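Local coordinates for HOBA (Helicobacter pylori, PDB 2UVP), which is required for the initiation of DNA replication and increases the binding of DnaA to the oriC region, at residues A44-H49 against G54-S59; S48-G53 against N174-V179. One frame throughout, in Å; residues are numbered along the deposited sequence.

How the contacts relate
Both contacts start from helix 39-51, and their centres lie about 8 Å apart. Contact 1 joins the last turns of this helix to strand 55-60, which follows almost at once in the chain. Contact 2 joins the end of the same helix to 174-179 on helix 161-180, with 120 residues between the segments. Ser-48 and His-49 belong to both. The two contacts also touch directly. Ile-47 of 44-49 packs on Leu-176 and Val-179, and Leu-56 CD1 lies 4.0 Å from Val-50 CG2. The helix is thus held between the five-stranded parallel sheet and the C-terminal helix, in a layered alpha/beta domain of the SIS clan.

Contact 1 (A44-H49 against G54-S59); sequences AQTISH and GSLLVS
Gly-54 N donates to His-49 O at 2.9 Å. The bond is bent, with an N-H...O angle of 145°. It brings the chain back over the imidazole of His-49. Gly-54 CA then sits over one face of that ring, 3.6 Å from the centroid and offset toward the rim, in a CH-pi contact. The ring is placed there because CG stands anti to the backbone N (chi1 -176°) and lies beside the carbonyl carbon. The Gly-54 to His-49 bond is one of the two bonds of a Schellman motif that ends helix 39-51. From this helix end the chain enters strand 55-60, which lies between strands 88-90 and 116-121 in the parallel sheet. The short helix and strand axes run at 123° to each other, 9.6 Å apart at their closest. Further into the contact, Thr-46 CG2 meets Leu-56 CD2 at 3.9 Å, and the two side chains cross at about a right angle. The methyl of Thr-46 serves the apolar side, while OG1 bonds back to Leu-42 O in the preceding turn. Leu-56 CD2 also approaches His-49 ND1 obliquely, at 4.2 Å. ND1 is buried here and has no polar partner in the model. Met-117 of strand 116-121 touches Thr-46, His-49 and Leu-56.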
ATOM      1  N   ALA A  44     -22.381 -21.554  -4.681  1.00 17.14           N
ATOM      2  CA  ALA A  44     -23.546 -21.623  -3.782  1.00 17.52           C
ATOM      3  C   ALA A  44     -23.096 -21.607  -2.323  1.00 17.15           C
ATOM      4  O   ALA A  44     -23.647 -20.868  -1.504  1.00 18.49           O
ATOM      5  CB  ALA A  44     -24.375 -22.867  -4.071  1.00 17.80           C
ATOM      6  N   GLN A  45     -22.084 -22.407  -2.016  1.00 17.39           N
ATOM      7  CA  GLN A  45     -21.590 -22.544  -0.640  1.00 18.84           C
ATOM      8  C   GLN A  45     -21.004 -21.237  -0.136  1.00 18.62           C
ATOM      9  O   GLN A  45     -21.204 -20.847   1.016  1.00 19.59           O
ATOM     10  CB  GLN A  45     -20.538 -23.643  -0.559  1.00 18.88           C
ATOM     11  CG  GLN A  45     -21.124 -25.019  -0.851  1.00 23.33           C
ATOM     12  CD  GLN A  45     -20.113 -26.143  -0.777  1.00 27.68           C
ATOM     13  OE1 GLN A  45     -18.914 -25.916  -0.615  1.00 32.11           O
ATOM     14  NE2 GLN A  45     -20.602 -27.382  -0.898  1.00 30.54           N
ATOM     15  N   THR A  46     -20.322 -20.530  -1.028  1.00 18.39           N
ATOM     16  CA  THR A  46     -19.779 -19.208  -0.692  1.00 17.65           C
ATOM     17  C   THR A  46     -20.886 -18.177  -0.451  1.00 17.63           C
ATOM     18  O   THR A  46     -20.804 -17.380   0.490  1.00 17.15           O
ATOM     19  CB  THR A  46     -18.797 -18.754  -1.779  1.00 16.60           C
ATOM     20  OG1 THR A  46     -17.798 -19.760  -1.953  1.00 16.34           O
ATOM     21  CG2 THR A  46     -18.098 -17.425  -1.384  1.00 17.62           C
ATOM     22  N   ILE A  47     -21.924 -18.187  -1.289  1.00 16.70           N
ATOM     23  CA  ILE A  47     -23.089 -17.328  -1.089  1.00 17.35           C
ATOM     24  C   ILE A  47     -23.764 -17.619   0.264  1.00 17.98           C
ATOM     25  O   ILE A  47     -24.073 -16.688   1.008  1.00 18.51           O
ATOM     26  CB  ILE A  47     -24.106 -17.460  -2.223  1.00 17.21           C
ATOM     27  CG1 ILE A  47     -23.510 -16.855  -3.504  1.00 16.31           C
ATOM     28  CG2 ILE A  47     -25.401 -16.731  -1.848  1.00 18.04           C
ATOM     29  CD1 ILE A  47     -24.291 -17.205  -4.775  1.00 16.30           C
ATOM     30  N   SER A  48     -23.965 -18.898   0.579  1.00 18.95           N
ATOM     31  CA  SER A  48     -24.543 -19.282   1.876  1.00 19.68           C
ATOM     32  C   SER A  48     -23.718 -18.745   3.041  1.00 20.09           C
ATOM     33  O   SER A  48     -24.276 -18.275   4.037  1.00 20.57           O
ATOM     34  CB  SER A  48     -24.667 -20.794   1.983  1.00 20.56           C
ATOM     35  OG  SER A  48     -25.761 -21.217   1.181  1.00 22.56           O
ATOM     36  N   HIS A  49     -22.394 -18.839   2.904  1.00 19.24           N
ATOM     37  CA  HIS A  49     -21.475 -18.322   3.921  1.00 19.23           C
ATOM     38  C   HIS A  49     -21.693 -16.835   4.119  1.00 19.33           C
ATOM     39  O   HIS A  49     -21.839 -16.355   5.252  1.00 19.29           O
ATOM     40  CB  HIS A  49     -20.036 -18.602   3.524  1.00 18.31           C
ATOM     41  CG  HIS A  49     -19.037 -18.195   4.562  1.00 18.19           C
ATOM     42  ND1 HIS A  49     -18.264 -17.057   4.457  1.00 18.87           N
ATOM     43  CD2 HIS A  49     -18.689 -18.783   5.726  1.00 15.06           C
ATOM     44  CE1 HIS A  49     -17.465 -16.974   5.510  1.00 13.65           C
ATOM     45  NE2 HIS A  49     -17.726 -17.993   6.308  1.00 20.12           N
ATOM     46  N   GLY A  54     -20.891 -14.648   7.349  1.00 18.82           N
ATOM     47  CA  GLY A  54     -19.478 -15.015   7.208  1.00 17.91           C
ATOM     48  C   GLY A  54     -18.612 -13.931   6.570  1.00 16.85           C
ATOM     49  O   GLY A  54     -19.095 -13.104   5.806  1.00 17.60           O
ATOM     50  N   SER A  55     -17.327 -13.949   6.895  1.00 16.23           N
ATOM     51  CA  SER A  55     -16.345 -13.054   6.288  1.00 15.44           C
ATOM     52  C   SER A  55     -15.556 -13.783   5.193  1.00 15.12           C
ATOM     53  O   SER A  55     -15.387 -15.012   5.232  1.00 14.83           O
ATOM     54  CB  SER A  55     -15.390 -12.485   7.370  1.00 15.54           C
ATOM     55  OG  SER A  55     -14.738 -13.531   8.061  1.00 16.68           O
ATOM     56  N   LEU A  56     -15.091 -13.038   4.191  1.00 14.93           N
ATOM     57  CA  LEU A  56     -14.241 -13.614   3.149  1.00 13.78           C
ATOM     58  C   LEU A  56     -12.845 -13.036   3.278  1.00 14.01           C
ATOM     59  O   LEU A  56     -12.659 -11.810   3.221  1.00 12.93           O
ATOM     60  CB  LEU A  56     -14.794 -13.319   1.744  1.00 14.65           C
ATOM     61  CG  LEU A  56     -16.140 -13.951   1.405  1.00 14.48           C
ATOM     62  CD1 LEU A  56     -16.644 -13.347   0.111  1.00 15.16           C
ATOM     63  CD2 LEU A  56     -15.979 -15.461   1.280  1.00 17.69           C
ATOM     64  N   LEU A  57     -11.871 -13.913   3.493  1.00 12.66           N
ATOM     65  CA  LEU A  57     -10.487 -13.472   3.639  1.00 12.62           C
ATOM     66  C   LEU A  57      -9.830 -13.818   2.319  1.00 13.10           C
ATOM     67  O   LEU A  57      -9.590 -14.997   2.023  1.00 13.82           O
ATOM     68  CB  LEU A  57      -9.794 -14.191   4.808  1.00 12.51           C
ATOM     69  CG  LEU A  57     -10.003 -13.578   6.212  1.00 13.18           C
ATOM     70  CD1 LEU A  57     -11.448 -13.461   6.600  1.00 15.16           C
ATOM     71  CD2 LEU A  57      -9.204 -14.434   7.224  1.00 14.43           C
ATOM     72  N   VAL A  58      -9.536 -12.792   1.532  1.00 12.73           N
ATOM     73  CA  VAL A  58      -9.163 -12.994   0.136  1.00 13.07           C
ATOM     74  C   VAL A  58      -7.656 -12.891  -0.035  1.00 13.09           C
ATOM     75  O   VAL A  58      -7.012 -11.931   0.423  1.00 12.73           O
ATOM     76  CB  VAL A  58      -9.879 -11.960  -0.809  1.00 13.69           C
ATOM     77  CG1 VAL A  58      -9.686 -12.369  -2.273  1.00 15.20           C
ATOM     78  CG2 VAL A  58     -11.385 -11.891  -0.523  1.00 13.06           C
ATOM     79  N   SER A  59      -7.078 -13.880  -0.715  1.00 12.36           N
ATOM     80  CA  SER A  59      -5.654 -13.872  -1.011  1.00 12.84           C
ATOM     81  C   SER A  59      -5.433 -14.271  -2.475  1.00 12.82           C
ATOM     82  O   SER A  59      -6.321 -14.878  -3.104  1.00 12.38           O
ATOM     83  CB  SER A  59      -4.893 -14.840  -0.085  1.00 13.39           C
ATOM     84  OG  SER A  59      -5.390 -16.161  -0.190  1.00 15.15           O
TER

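Contact 2 (S48-G53 against N174-V179); sequences SHVLNG and NALFSV
Val-50 and Leu-176 meet methyl to methyl, with their side chains at about a right angle. Val-50 CG1 lies 4.1 Å from Leu-176 CD1. Val-50 points its CB at the other helix, and CG1 takes the place anti to the backbone N (chi1 170°). Leu-176 sets out less directly, but the end of its side chain swings nearer and supplies the touching methyl. The second pair, Leu-51 and Val-179, cross obliquely. Leu-51 CD2 comes to 3.7 Å from Val-179 CG2, a closer approach than in the first pair. Here the roles of the two helices are exchanged. Val-179 points toward its partner, and Leu-51 reaches it through the end of its side chain. Leu-176 is buried, whereas Leu-51 is exposed, so the contact runs from the interior to the surface. It is purely apolar. The nearest CA atoms, those of Val-50 and Leu-176, are 8.6 Å apart. Ile-47, one turn before Leu-51, also packs on Leu-176 and Val-179. Its CG2 lies 3.7 Å from Val-179 CG2, the same methyl that meets Leu-51. Just beyond Leu-51 the first helix stops. Gly-53, with positive phi, is the C-prime residue there, and its N bonds to Val-50 O at 3.1 Å, which completes the Schellman motif. The C-terminal end of helix 39-51, closed by this motif, thus packs through apolar side chains on helix 161-180, as one helix against another in the alpha/beta domain.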
ATOM      1  N   SER A  48     -23.965 -18.898   0.579  1.00 18.95           N
ATOM      2  CA  SER A  48     -24.543 -19.282   1.876  1.00 19.68           C
ATOM      3  C   SER A  48     -23.718 -18.745   3.041  1.00 20.09           C
ATOM      4  O   SER A  48     -24.276 -18.275   4.037  1.00 20.57           O
ATOM      5  CB  SER A  48     -24.667 -20.794   1.983  1.00 20.56           C
ATOM      6  OG  SER A  48     -25.761 -21.217   1.181  1.00 22.56           O
ATOM      7  N   HIS A  49     -22.394 -18.839   2.904  1.00 19.24           N
ATOM      8  CA  HIS A  49     -21.475 -18.322   3.921  1.00 19.23           C
ATOM      9  C   HIS A  49     -21.693 -16.835   4.119  1.00 19.33           C
ATOM     10  O   HIS A  49     -21.839 -16.355   5.252  1.00 19.29           O
ATOM     11  CB  HIS A  49     -20.036 -18.602   3.524  1.00 18.31           C
ATOM     12  CG  HIS A  49     -19.037 -18.195   4.562  1.00 18.19           C
ATOM     13  ND1 HIS A  49     -18.264 -17.057   4.457  1.00 18.87           N
ATOM     14  CD2 HIS A  49     -18.689 -18.783   5.726  1.00 15.06           C
ATOM     15  CE1 HIS A  49     -17.465 -16.974   5.510  1.00 13.65           C
ATOM     16  NE2 HIS A  49     -17.726 -17.993   6.308  1.00 20.12           N
ATOM     17  N   VAL A  50     -21.735 -16.098   3.013  1.00 19.30           N
ATOM     18  CA  VAL A  50     -22.018 -14.671   3.073  1.00 20.19           C
ATOM     19  C   VAL A  50     -23.365 -14.392   3.735  1.00 20.96           C
ATOM     20  O   VAL A  50     -23.457 -13.546   4.617  1.00 21.01           O
ATOM     21  CB  VAL A  50     -21.920 -14.019   1.672  1.00 20.37           C
ATOM     22  CG1 VAL A  50     -22.466 -12.580   1.689  1.00 21.69           C
ATOM     23  CG2 VAL A  50     -20.471 -14.081   1.172  1.00 20.78           C
ATOM     24  N   LEU A  51     -24.400 -15.146   3.359  1.00 21.47           N
ATOM     25  CA  LEU A  51     -25.734 -14.953   3.929  1.00 22.46           C
ATOM     26  C   LEU A  51     -25.782 -15.224   5.416  1.00 22.58           C
ATOM     27  O   LEU A  51     -26.616 -14.663   6.128  1.00 23.71           O
ATOM     28  CB  LEU A  51     -26.730 -15.890   3.243  1.00 23.34           C
ATOM     29  CG  LEU A  51     -27.470 -15.343   2.022  1.00 25.07           C
ATOM     30  CD1 LEU A  51     -26.646 -14.434   1.100  1.00 28.73           C
ATOM     31  CD2 LEU A  51     -28.079 -16.520   1.263  1.00 27.17           C
ATOM     32  N   ASN A  52     -24.915 -16.117   5.862  1.00 22.11           N
ATOM     33  CA  ASN A  52     -24.851 -16.523   7.252  1.00 22.48           C
ATOM     34  C   ASN A  52     -24.027 -15.565   8.122  1.00 22.61           C
ATOM     35  O   ASN A  52     -23.817 -15.843   9.306  1.00 23.55           O
ATOM     36  CB  ASN A  52     -24.295 -17.935   7.342  1.00 22.34           C
ATOM     37  CG  ASN A  52     -25.332 -18.997   6.999  0.50 22.74           C
ATOM     38  OD1 ASN A  52     -26.537 -18.749   7.059  0.50 24.44           O
ATOM     39  ND2 ASN A  52     -24.862 -20.194   6.653  0.50 24.01           N
ATOM     40  N   GLY A  53     -23.592 -14.446   7.538  1.00 21.64           N
ATOM     41  CA  GLY A  53     -22.785 -13.449   8.247  1.00 21.24           C
ATOM     42  C   GLY A  53     -21.293 -13.711   8.202  1.00 20.62           C
ATOM     43  O   GLY A  53     -20.502 -13.055   8.921  1.00 20.93           O
ATOM     44  N   ASN A 174     -22.947 -11.851  -9.795  1.00 13.24           N
ATOM     45  CA  ASN A 174     -24.337 -11.949 -10.275  1.00 14.27           C
ATOM     46  C   ASN A 174     -25.115 -12.998  -9.488  1.00 14.54           C
ATOM     47  O   ASN A 174     -26.274 -12.777  -9.123  1.00 15.71           O
ATOM     48  CB  ASN A 174     -24.364 -12.253 -11.754  1.00 14.13           C
ATOM     49  CG  ASN A 174     -24.307 -11.015 -12.581  1.00 20.72           C
ATOM     50  OD1 ASN A 174     -25.360 -10.448 -12.961  1.00 23.08           O
ATOM     51  ND2 ASN A 174     -23.092 -10.552 -12.855  1.00 21.51           N
ATOM     52  N   ALA A 175     -24.457 -14.122  -9.208  1.00 14.29           N
ATOM     53  CA  ALA A 175     -25.066 -15.194  -8.432  1.00 14.66           C
ATOM     54  C   ALA A 175     -25.385 -14.694  -7.042  1.00 15.56           C
ATOM     55  O   ALA A 175     -26.512 -14.836  -6.582  1.00 15.34           O
ATOM     56  CB  ALA A 175     -24.172 -16.392  -8.376  1.00 13.78           C
ATOM     57  N   LEU A 176     -24.408 -14.068  -6.394  1.00 16.18           N
ATOM     58  CA  LEU A 176     -24.627 -13.500  -5.055  1.00 17.55           C
ATOM     59  C   LEU A 176     -25.812 -12.532  -4.968  1.00 18.37           C
ATOM     60  O   LEU A 176     -26.662 -12.681  -4.083  1.00 19.22           O
ATOM     61  CB  LEU A 176     -23.355 -12.794  -4.576  1.00 17.12           C
ATOM     62  CG  LEU A 176     -23.437 -12.008  -3.273  1.00 17.96           C
ATOM     63  CD1 LEU A 176     -23.844 -12.897  -2.109  1.00 20.31           C
ATOM     64  CD2 LEU A 176     -22.079 -11.333  -2.999  1.00 18.13           C
ATOM     65  N   PHE A 177     -25.859 -11.539  -5.855  1.00 19.29           N
ATOM     66  CA  PHE A 177     -26.902 -10.528  -5.785  1.00 21.36           C
ATOM     67  C   PHE A 177     -28.231 -11.054  -6.286  1.00 22.44           C
ATOM     68  O   PHE A 177     -29.297 -10.636  -5.811  1.00 23.24           O
ATOM     69  CB  PHE A 177     -26.473  -9.239  -6.483  1.00 21.77           C
ATOM     70  CG  PHE A 177     -25.578  -8.412  -5.634  1.00 21.91           C
ATOM     71  CD1 PHE A 177     -24.219  -8.678  -5.581  1.00 22.96           C
ATOM     72  CD2 PHE A 177     -26.106  -7.412  -4.826  1.00 24.15           C
ATOM     73  CE1 PHE A 177     -23.381  -7.945  -4.768  1.00 23.62           C
ATOM     74  CE2 PHE A 177     -25.281  -6.672  -3.991  1.00 24.15           C
ATOM     75  CZ  PHE A 177     -23.919  -6.933  -3.958  1.00 24.25           C
ATOM     76  N   SER A 178     -28.170 -12.002  -7.212  1.00 22.42           N
ATOM     77  CA  SER A 178     -29.372 -12.724  -7.604  1.00 23.99           C
ATOM     78  C   SER A 178     -30.044 -13.361  -6.394  1.00 24.77           C
ATOM     79  O   SER A 178     -31.269 -13.290  -6.271  1.00 25.72           O
ATOM     80  CB  SER A 178     -29.090 -13.751  -8.696  1.00 23.29           C
ATOM     81  OG  SER A 178     -28.895 -13.078  -9.926  1.00 24.88           O
ATOM     82  N   VAL A 179     -29.279 -13.971  -5.494  1.00 26.03           N
ATOM     83  CA  VAL A 179     -29.932 -14.510  -4.298  1.00 28.38           C
ATOM     84  C   VAL A 179     -30.278 -13.434  -3.264  1.00 29.94           C
ATOM     85  O   VAL A 179     -31.362 -13.471  -2.680  1.00 30.06           O
ATOM     86  CB  VAL A 179     -29.327 -15.852  -3.711  1.00 28.66           C
ATOM     87  CG1 VAL A 179     -28.274 -16.496  -4.614  1.00 28.29           C
ATOM     88  CG2 VAL A 179     -28.887 -15.733  -2.277  1.00 29.04           C
TER